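Local coordinates for protein adhesin LabA (Helicobacter pylori, PDB 6GMM) that probably binds LacdiNAc-type glycans of the gastric mucosa, acting as a lectin-like surface adhesin of the bacterium, at residues R27-P32 and R379-T384; N279-A284 and A386-Q391. All blocks are in the same frame, centred on the assembly; numbering follows the deposited sequence.

Interaction 1 of 2, residues R27-P32 and R379-T384; sequences RQSADP and RNLAYT
The backbones come together at S29 and L381, whose CA atoms lie 6.4 Å apart. Residues 27-32 carry the chain out of helix 4-28 through a type I beta turn from Q28 to D31, with the N of D31 bonded to the O of Q28 at 3.0 Å; D31 is then the N-cap of helix 32-50. Opposite this turn, residues 379-384 stay helical throughout and belong to helix 369-386. L381 reaches across with its branched end. Its CG stands anti to the backbone N (chi1 175°), and the methyl CD1 settles against the peptide joining Q28 and S29, 3.7 Å from the N of S29. The same methyl lies 3.9 Å from CB of Q28, at the root of that side chain, while the Q28 amide runs on past CD2. One helical turn further along, T384 points its CG2 methyl at the hydroxyl of S29, with CG2 and OG 3.3 Å apart. The two hydroxyls do not pair with each other. T384 holds OG1 beside its own backbone N (chi1 -51°) and turns it back on its helix, bonding to the O of N380 at 2.9 Å from above the carbonyl plane; that oxygen also takes the N of T384. S29 does much the same, its OG bonded to the O of L25. Both buried hydroxyls are thus satisfied by backbone carbonyls four residues back, and van der Waals contact of methyls with a peptide and a hydroxyl joins the segments. L25 and I26 extend the surface that receives T384. Helix 369-386 is here packed on the tight turn linking helices 4-28 and 32-50, a helix-to-helix connection within a mainly helical, SabA-like adhesin exodomain.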
# COMPACT_ATOMS: atom_id res chain seq x y z
N ARG A 27 9.57 -1.84 30.97
CA ARG A 27 10.54 -0.84 31.40
C ARG A 27 10.23 0.45 30.64
O ARG A 27 10.00 1.47 31.28
CB ARG A 27 11.99 -1.33 31.18
CG ARG A 27 12.55 -2.17 32.35
CD ARG A 27 13.48 -3.30 31.90
NE ARG A 27 14.89 -3.00 32.15
CZ ARG A 27 15.76 -3.82 32.76
NH1 ARG A 27 17.02 -3.45 32.94
NH2 ARG A 27 15.36 -5.01 33.20
N GLN A 28 10.10 0.36 29.29
CA GLN A 28 9.77 1.49 28.42
C GLN A 28 8.45 2.17 28.83
O GLN A 28 8.39 3.40 28.85
CB GLN A 28 9.70 1.03 26.97
CG GLN A 28 10.67 1.72 26.03
CD GLN A 28 10.45 1.31 24.59
OE1 GLN A 28 10.16 0.15 24.26
NE2 GLN A 28 10.60 2.26 23.67
N SER A 29 7.42 1.38 29.21
CA SER A 29 6.09 1.87 29.62
C SER A 29 6.09 2.74 30.86
O SER A 29 5.09 3.42 31.14
CB SER A 29 5.13 0.70 29.84
OG SER A 29 5.10 -0.18 28.74
N ALA A 30 7.17 2.67 31.65
CA ALA A 30 7.34 3.42 32.87
C ALA A 30 8.21 4.68 32.67
O ALA A 30 8.55 5.36 33.63
CB ALA A 30 7.96 2.52 33.93
N ASP A 31 8.55 5.00 31.41
CA ASP A 31 9.46 6.10 31.10
C ASP A 31 8.76 7.22 30.29
O ASP A 31 8.59 7.04 29.09
CB ASP A 31 10.70 5.53 30.39
CG ASP A 31 11.85 6.48 30.14
OD1 ASP A 31 11.71 7.69 30.42
OD2 ASP A 31 12.89 6.02 29.61
N PRO A 32 8.37 8.37 30.92
CA PRO A 32 7.68 9.43 30.14
C PRO A 32 8.50 10.02 28.99
O PRO A 32 7.91 10.40 27.99
CB PRO A 32 7.31 10.50 31.18
CG PRO A 32 8.01 10.14 32.44
CD PRO A 32 8.48 8.71 32.35
N ARG A 379 4.26 1.21 18.26
CA ARG A 379 3.10 0.30 18.28
C ARG A 379 3.17 -0.61 19.48
O ARG A 379 2.20 -0.71 20.25
CB ARG A 379 3.06 -0.53 16.98
CG ARG A 379 1.94 -1.57 16.94
CD ARG A 379 2.12 -2.46 15.74
NE ARG A 379 1.07 -3.47 15.62
CZ ARG A 379 0.65 -4.01 14.48
NH1 ARG A 379 -0.30 -4.94 14.48
NH2 ARG A 379 1.16 -3.59 13.31
N ASN A 380 4.31 -1.30 19.65
CA ASN A 380 4.54 -2.24 20.74
C ASN A 380 4.44 -1.55 22.09
O ASN A 380 3.71 -2.05 22.96
CB ASN A 380 5.83 -3.01 20.50
CG ASN A 380 5.72 -3.82 19.22
OD1 ASN A 380 4.63 -4.30 18.85
ND2 ASN A 380 6.80 -3.91 18.45
N LEU A 381 5.08 -0.37 22.23
CA LEU A 381 5.01 0.44 23.46
C LEU A 381 3.53 0.80 23.74
O LEU A 381 3.03 0.58 24.84
CB LEU A 381 5.85 1.72 23.30
CG LEU A 381 5.79 2.76 24.45
CD1 LEU A 381 6.18 2.14 25.80
CD2 LEU A 381 6.79 3.87 24.21
N ALA A 382 2.84 1.29 22.73
CA ALA A 382 1.43 1.67 22.84
C ALA A 382 0.55 0.49 23.26
O ALA A 382 -0.28 0.65 24.16
CB ALA A 382 0.95 2.28 21.54
N TYR A 383 0.77 -0.72 22.69
CA TYR A 383 0.01 -1.91 23.10
C TYR A 383 0.30 -2.29 24.55
O TYR A 383 -0.62 -2.66 25.29
CB TYR A 383 0.24 -3.10 22.15
CG TYR A 383 -0.54 -4.33 22.55
CD1 TYR A 383 -1.88 -4.48 22.20
CD2 TYR A 383 0.04 -5.33 23.33
CE1 TYR A 383 -2.61 -5.61 22.57
CE2 TYR A 383 -0.67 -6.47 23.70
CZ TYR A 383 -2.00 -6.61 23.32
OH TYR A 383 -2.70 -7.72 23.70
N THR A 384 1.57 -2.18 24.97
CA THR A 384 1.99 -2.49 26.35
C THR A 384 1.34 -1.50 27.32
O THR A 384 0.71 -1.96 28.28
CB THR A 384 3.52 -2.62 26.46
OG1 THR A 384 4.00 -3.52 25.46
CG2 THR A 384 3.96 -3.16 27.81

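Interaction 2 of 2, residues N279-A284 and A386-Q391; sequences NPYKDA and ANFSSQ
This is an aromatic-proline cluster centred on an edge-to-face pair, and it sits where the loop between helices 239-264 and 287-311 meets the break between helices 369-386 and 388-408 of this SabA-like adhesin. F388 is the hub. Its ring swings toward the loop with CG anti to the backbone N (chi1 -164°) and touches two consecutive loop residues in two different ways. P280 lies over a face: its CB is 3.6 Å from the centroid of the F388 ring and only 8° off the ring normal, a CH-pi contact placed almost over the ring centre, and its CG rests further out, 3.6 Å from CE2. Y281 receives the edge of the same ring. The CD2-CE2 side of F388 is directed at the face of the tyrosine, the planes standing at 88° and the centroids 5.2 Å apart, with CE2 of F388 3.9 Å from CZ of Y281. Beyond the phenylalanine, the tyrosine ring also reaches the start of helix 388-408, where its CE1 comes within 4.1 Å of CA of S389. The phenol OH is bonded to the O of G430, which tethers the far end of the ring to another loop. I26, S29 and I431 also pack on the buried F388 side chain. N387, at the break just before it, gives its ND2 to the O of Y383. Within the loop, local bonds shape the backbone that presents P280 and Y281. The O of N279 accepts from the N atoms of both K282 and D283. OD2 of D283 takes the N of N279 at 2.8 Å, met from above the carboxylate plane, and an Asx turn completes the set: OD1 of N279 accepts the N of Y281 at 2.9 Å.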
# COMPACT_ATOMS: atom_id res chain seq x y z
N ASN A 279 2.45 6.97 36.20
CA ASN A 279 1.78 5.76 36.65
C ASN A 279 1.21 5.04 35.41
O ASN A 279 0.24 5.51 34.81
CB ASN A 279 0.69 6.08 37.68
CG ASN A 279 -0.02 4.87 38.23
OD1 ASN A 279 0.06 3.74 37.71
ND2 ASN A 279 -0.79 5.09 39.27
N PRO A 280 1.81 3.90 35.02
CA PRO A 280 1.32 3.20 33.82
C PRO A 280 -0.08 2.59 33.94
O PRO A 280 -0.69 2.25 32.95
CB PRO A 280 2.38 2.12 33.57
CG PRO A 280 3.05 1.94 34.84
CD PRO A 280 2.96 3.21 35.63
N TYR A 281 -0.56 2.42 35.17
CA TYR A 281 -1.89 1.85 35.36
C TYR A 281 -2.98 2.90 35.18
O TYR A 281 -4.12 2.53 34.90
CB TYR A 281 -2.01 1.28 36.77
CG TYR A 281 -1.02 0.18 37.11
CD1 TYR A 281 -1.33 -1.16 36.87
CD2 TYR A 281 0.17 0.46 37.76
CE1 TYR A 281 -0.45 -2.18 37.23
CE2 TYR A 281 1.04 -0.55 38.16
CZ TYR A 281 0.73 -1.87 37.88
OH TYR A 281 1.61 -2.87 38.27
N LYS A 282 -2.64 4.19 35.36
CA LYS A 282 -3.64 5.26 35.35
C LYS A 282 -3.44 6.36 34.35
O LYS A 282 -4.42 6.93 33.86
CB LYS A 282 -3.70 5.90 36.74
CG LYS A 282 -4.09 4.92 37.83
CD LYS A 282 -5.44 5.26 38.38
CE LYS A 282 -6.55 4.73 37.54
NZ LYS A 282 -7.64 5.73 37.45
N ASP A 283 -2.19 6.71 34.06
CA ASP A 283 -1.91 7.84 33.20
C ASP A 283 -1.77 7.51 31.73
O ASP A 283 -1.26 8.36 31.00
CB ASP A 283 -0.66 8.59 33.71
CG ASP A 283 -0.61 8.83 35.21
OD1 ASP A 283 -1.69 8.90 35.83
OD2 ASP A 283 0.51 8.93 35.76
N ALA A 284 -2.24 6.33 31.26
CA ALA A 284 -2.08 5.90 29.86
C ALA A 284 -3.39 5.79 29.05
O ALA A 284 -3.46 5.01 28.08
CB ALA A 284 -1.31 4.59 29.80
N ALA A 386 -1.37 0.32 26.80
CA ALA A 386 -2.81 0.07 26.74
C ALA A 386 -3.24 -1.12 27.59
O ALA A 386 -4.35 -1.13 28.11
CB ALA A 386 -3.24 -0.15 25.32
N ASN A 387 -2.35 -2.13 27.73
CA ASN A 387 -2.65 -3.35 28.48
C ASN A 387 -1.65 -3.64 29.57
O ASN A 387 -1.41 -4.82 29.85
CB ASN A 387 -2.72 -4.54 27.50
CG ASN A 387 -3.73 -4.37 26.42
OD1 ASN A 387 -4.91 -4.71 26.58
ND2 ASN A 387 -3.29 -3.83 25.30
N PHE A 388 -1.12 -2.59 30.25
CA PHE A 388 -0.05 -2.68 31.25
C PHE A 388 -0.27 -3.72 32.33
O PHE A 388 0.61 -4.57 32.53
CB PHE A 388 0.26 -1.32 31.88
CG PHE A 388 1.59 -1.35 32.59
CD1 PHE A 388 2.78 -1.29 31.87
CD2 PHE A 388 1.66 -1.53 33.97
CE1 PHE A 388 4.02 -1.39 32.54
CE2 PHE A 388 2.89 -1.63 34.62
CZ PHE A 388 4.06 -1.54 33.90
N SER A 389 -1.42 -3.65 33.03
CA SER A 389 -1.80 -4.56 34.11
C SER A 389 -1.60 -6.03 33.66
O SER A 389 -0.85 -6.77 34.30
CB SER A 389 -3.26 -4.31 34.48
OG SER A 389 -3.79 -5.33 35.31
N SER A 390 -2.25 -6.41 32.55
CA SER A 390 -2.22 -7.74 31.95
C SER A 390 -0.85 -8.13 31.40
O SER A 390 -0.45 -9.29 31.51
CB SER A 390 -3.24 -7.83 30.83
OG SER A 390 -3.14 -9.10 30.22
N GLN A 391 -0.15 -7.17 30.78
CA GLN A 391 1.17 -7.38 30.20
C GLN A 391 2.22 -7.61 31.27
O GLN A 391 3.07 -8.49 31.12
CB GLN A 391 1.55 -6.20 29.28
CG GLN A 391 0.86 -6.19 27.91
CD GLN A 391 1.18 -7.42 27.09
OE1 GLN A 391 2.20 -7.48 26.39
NE2 GLN A 391 0.33 -8.44 27.17

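Overall arrangement
Interactions 1 and 2 lie side by side, their centres about 9 Å apart, and share the helical run 369-408, interrupted near N387: residues 379-384 come before the break and residues 386-391 span it. S29 and F388 join the two contacts directly, CB of S29 lying 3.6 Å from CE1 of F388, while P280 also approaches the O of S29. Interaction 1 is the more buried, built largely from methyls of L381 and T384 laid on the backbone and a hydroxyl of the turn. Interaction 2 combines a buried proline-phenylalanine core with a more exposed tyrosine and serine side, and depends on a ring face and a ring edge in contact with a loop shaped by side-chain-to-backbone bonds.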